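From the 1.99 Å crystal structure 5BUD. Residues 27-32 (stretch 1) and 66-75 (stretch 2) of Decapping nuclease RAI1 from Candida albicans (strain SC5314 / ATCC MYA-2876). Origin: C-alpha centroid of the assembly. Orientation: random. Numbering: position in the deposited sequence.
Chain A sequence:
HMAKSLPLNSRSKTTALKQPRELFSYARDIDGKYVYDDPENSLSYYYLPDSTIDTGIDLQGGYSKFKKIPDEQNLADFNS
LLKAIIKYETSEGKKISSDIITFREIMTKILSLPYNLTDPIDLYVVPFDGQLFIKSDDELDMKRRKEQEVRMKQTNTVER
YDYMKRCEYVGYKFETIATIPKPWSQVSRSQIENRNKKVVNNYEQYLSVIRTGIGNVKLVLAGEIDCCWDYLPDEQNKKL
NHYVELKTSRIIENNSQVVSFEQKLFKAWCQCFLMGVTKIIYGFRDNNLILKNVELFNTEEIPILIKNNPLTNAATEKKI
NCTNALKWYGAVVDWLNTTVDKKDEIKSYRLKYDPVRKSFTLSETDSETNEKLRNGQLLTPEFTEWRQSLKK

Stretch 1, residues 27-32: ARDIDG
Stretch 2 66-75: FKKIPDEQNL

How does the strand end of stretch 1 reach stretch 2? A27 and R28 are extended (phi/psi -149/164 and -119/130); A27 makes no contact, but R28, buried, points its CB toward stretch 2 with chi1 t, chi2 t, chi3 p and chi4 -179°. Its guanidinium straddles one acceptor: N74 OD1 takes hydrogen bonds from R28 NH1 (2.9 Å) and R28 NH2 (3.0 Å), near the guanidinium plane.

What else surrounds that guanidinium? I69 (t, t) lays CD1 over one face, 3.8 Å from R28 NH1, covering the flat group with a methyl. A water accepts from R28 NH1 (2.9 Å) and donates to Q73 O (2.9 Å), a carbonyl set within the 3-10 turn that begins at D71. N74 reaches its acceptor with chi1 t and chi2 28°.

How does the chain turn after R28, and what meets the turn? D29 to G32 form a type I turn, closed by G32 N to D29 O (2.9 Å) and braced by D31 N to D29 OD1 (2.9 Å). I30 lies 9.3 Å from K67, CA to CA. K67, chi1 to chi3 all t, extends NZ to 2.6 Å from I30 O, close but poorly angled for a hydrogen bond.

Why does the turn end in glycine? G32 adopts 90/13, where a CB would jam against the preceding carbonyl. The whole contact buries 221 Å².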

# COMPACT_ATOMS: atom_id res chain seq x y z
N ALA A 27 -3.55 4.50 -13.91
CA ALA A 27 -2.20 4.97 -13.75
C ALA A 27 -2.19 6.45 -13.41
O ALA A 27 -3.21 7.14 -13.57
CB ALA A 27 -1.43 4.70 -15.05
N ARG A 28 -1.05 6.92 -12.92
CA ARG A 28 -0.79 8.35 -12.79
C ARG A 28 0.42 8.70 -13.63
O ARG A 28 1.44 8.01 -13.55
CB ARG A 28 -0.53 8.71 -11.34
CG ARG A 28 -0.71 10.19 -11.06
CD ARG A 28 -0.71 10.44 -9.56
NE ARG A 28 0.62 10.24 -9.02
CZ ARG A 28 0.93 10.37 -7.74
NH1 ARG A 28 0.02 10.74 -6.87
NH2 ARG A 28 2.17 10.14 -7.35
N ASP A 29 0.32 9.74 -14.47
CA ASP A 29 1.43 10.10 -15.35
C ASP A 29 2.43 11.00 -14.66
O ASP A 29 2.26 11.36 -13.49
CB ASP A 29 0.94 10.65 -16.72
CG ASP A 29 0.37 12.07 -16.66
OD1 ASP A 29 0.62 12.84 -15.71
OD2 ASP A 29 -0.34 12.42 -17.63
N ILE A 30 3.48 11.36 -15.38
CA ILE A 30 4.60 12.11 -14.79
C ILE A 30 4.25 13.54 -14.32
O ILE A 30 5.00 14.18 -13.54
CB ILE A 30 5.80 12.10 -15.77
CG1 ILE A 30 7.08 12.53 -15.05
CG2 ILE A 30 5.51 12.94 -17.02
CD1 ILE A 30 8.34 12.22 -15.83
N ASP A 31 3.09 14.03 -14.76
CA ASP A 31 2.59 15.35 -14.36
C ASP A 31 1.59 15.24 -13.22
O ASP A 31 1.09 16.25 -12.75
CB ASP A 31 1.93 16.06 -15.55
CG ASP A 31 2.84 16.16 -16.75
OD1 ASP A 31 4.00 16.59 -16.60
OD2 ASP A 31 2.40 15.81 -17.87
N GLY A 32 1.28 14.02 -12.78
CA GLY A 32 0.34 13.81 -11.69
C GLY A 32 -1.11 13.66 -12.12
O GLY A 32 -2.00 13.67 -11.29
N PHE A 66 15.94 15.25 -8.25
CA PHE A 66 14.75 14.48 -7.91
C PHE A 66 13.47 15.31 -8.14
O PHE A 66 13.34 16.39 -7.59
CB PHE A 66 14.88 14.04 -6.45
CG PHE A 66 13.73 13.20 -5.92
CD1 PHE A 66 12.94 12.40 -6.74
CD2 PHE A 66 13.48 13.19 -4.56
CE1 PHE A 66 11.90 11.65 -6.20
CE2 PHE A 66 12.46 12.42 -4.02
CZ PHE A 66 11.66 11.67 -4.84
N LYS A 67 12.56 14.81 -8.97
CA LYS A 67 11.24 15.42 -9.15
C LYS A 67 10.22 14.78 -8.20
O LYS A 67 9.66 13.71 -8.47
CB LYS A 67 10.77 15.28 -10.59
CG LYS A 67 9.39 15.87 -10.79
CD LYS A 67 9.12 16.26 -12.23
CE LYS A 67 7.76 16.94 -12.39
NZ LYS A 67 6.65 16.01 -12.72
N LYS A 68 10.00 15.46 -7.07
CA LYS A 68 9.26 14.93 -5.94
C LYS A 68 7.86 15.55 -5.85
O LYS A 68 7.73 16.76 -5.82
CB LYS A 68 10.03 15.30 -4.70
CG LYS A 68 9.49 14.73 -3.39
CD LYS A 68 10.29 15.32 -2.25
CE LYS A 68 10.37 14.38 -1.07
NZ LYS A 68 9.05 14.07 -0.48
N ILE A 69 6.82 14.71 -5.81
CA ILE A 69 5.46 15.23 -5.69
C ILE A 69 5.24 15.80 -4.28
O ILE A 69 5.63 15.18 -3.29
CB ILE A 69 4.40 14.18 -6.10
CG1 ILE A 69 3.02 14.82 -6.17
CG2 ILE A 69 4.37 12.99 -5.16
CD1 ILE A 69 1.99 13.98 -6.90
N PRO A 70 4.64 17.01 -4.17
CA PRO A 70 4.38 17.48 -2.80
C PRO A 70 3.48 16.49 -2.05
O PRO A 70 2.59 15.91 -2.66
CB PRO A 70 3.66 18.83 -3.01
CG PRO A 70 4.12 19.28 -4.35
CD PRO A 70 4.39 18.05 -5.17
N ASP A 71 3.71 16.30 -0.76
CA ASP A 71 2.92 15.36 0.05
C ASP A 71 1.40 15.63 -0.05
O ASP A 71 0.60 14.70 -0.12
CB ASP A 71 3.35 15.43 1.51
CG ASP A 71 4.73 14.85 1.74
OD1 ASP A 71 5.33 14.29 0.80
OD2 ASP A 71 5.21 14.96 2.88
N GLU A 72 1.01 16.90 -0.08
CA GLU A 72 -0.41 17.29 -0.12
C GLU A 72 -1.06 16.79 -1.39
O GLU A 72 -2.27 16.52 -1.39
CB GLU A 72 -0.60 18.82 -0.07
CG GLU A 72 0.37 19.57 0.81
CD GLU A 72 1.69 19.84 0.12
OE1 GLU A 72 1.70 20.60 -0.89
OE2 GLU A 72 2.71 19.29 0.57
N GLN A 73 -0.27 16.66 -2.45
CA GLN A 73 -0.75 16.18 -3.74
C GLN A 73 -0.65 14.66 -3.93
O GLN A 73 -1.01 14.16 -5.00
CB GLN A 73 0.02 16.86 -4.88
CG GLN A 73 -0.22 18.36 -4.99
CD GLN A 73 0.61 19.00 -6.07
OE1 GLN A 73 0.99 18.37 -7.06
NE2 GLN A 73 0.92 20.28 -5.88
N ASN A 74 -0.17 13.94 -2.91
CA ASN A 74 0.15 12.51 -3.07
C ASN A 74 -0.65 11.62 -2.14
O ASN A 74 -0.30 10.47 -1.89
CB ASN A 74 1.66 12.28 -2.82
CG ASN A 74 2.17 11.02 -3.47
OD1 ASN A 74 1.64 10.57 -4.48
ND2 ASN A 74 3.21 10.44 -2.89
N LEU A 75 -1.74 12.15 -1.60
CA LEU A 75 -2.63 11.37 -0.75
C LEU A 75 -3.40 10.40 -1.64
O LEU A 75 -3.57 10.66 -2.84
CB LEU A 75 -3.56 12.32 0.01
CG LEU A 75 -2.82 13.36 0.89
CD1 LEU A 75 -3.79 14.31 1.57
CD2 LEU A 75 -1.92 12.67 1.91
O HOH W 1 -2.30 12.45 -7.01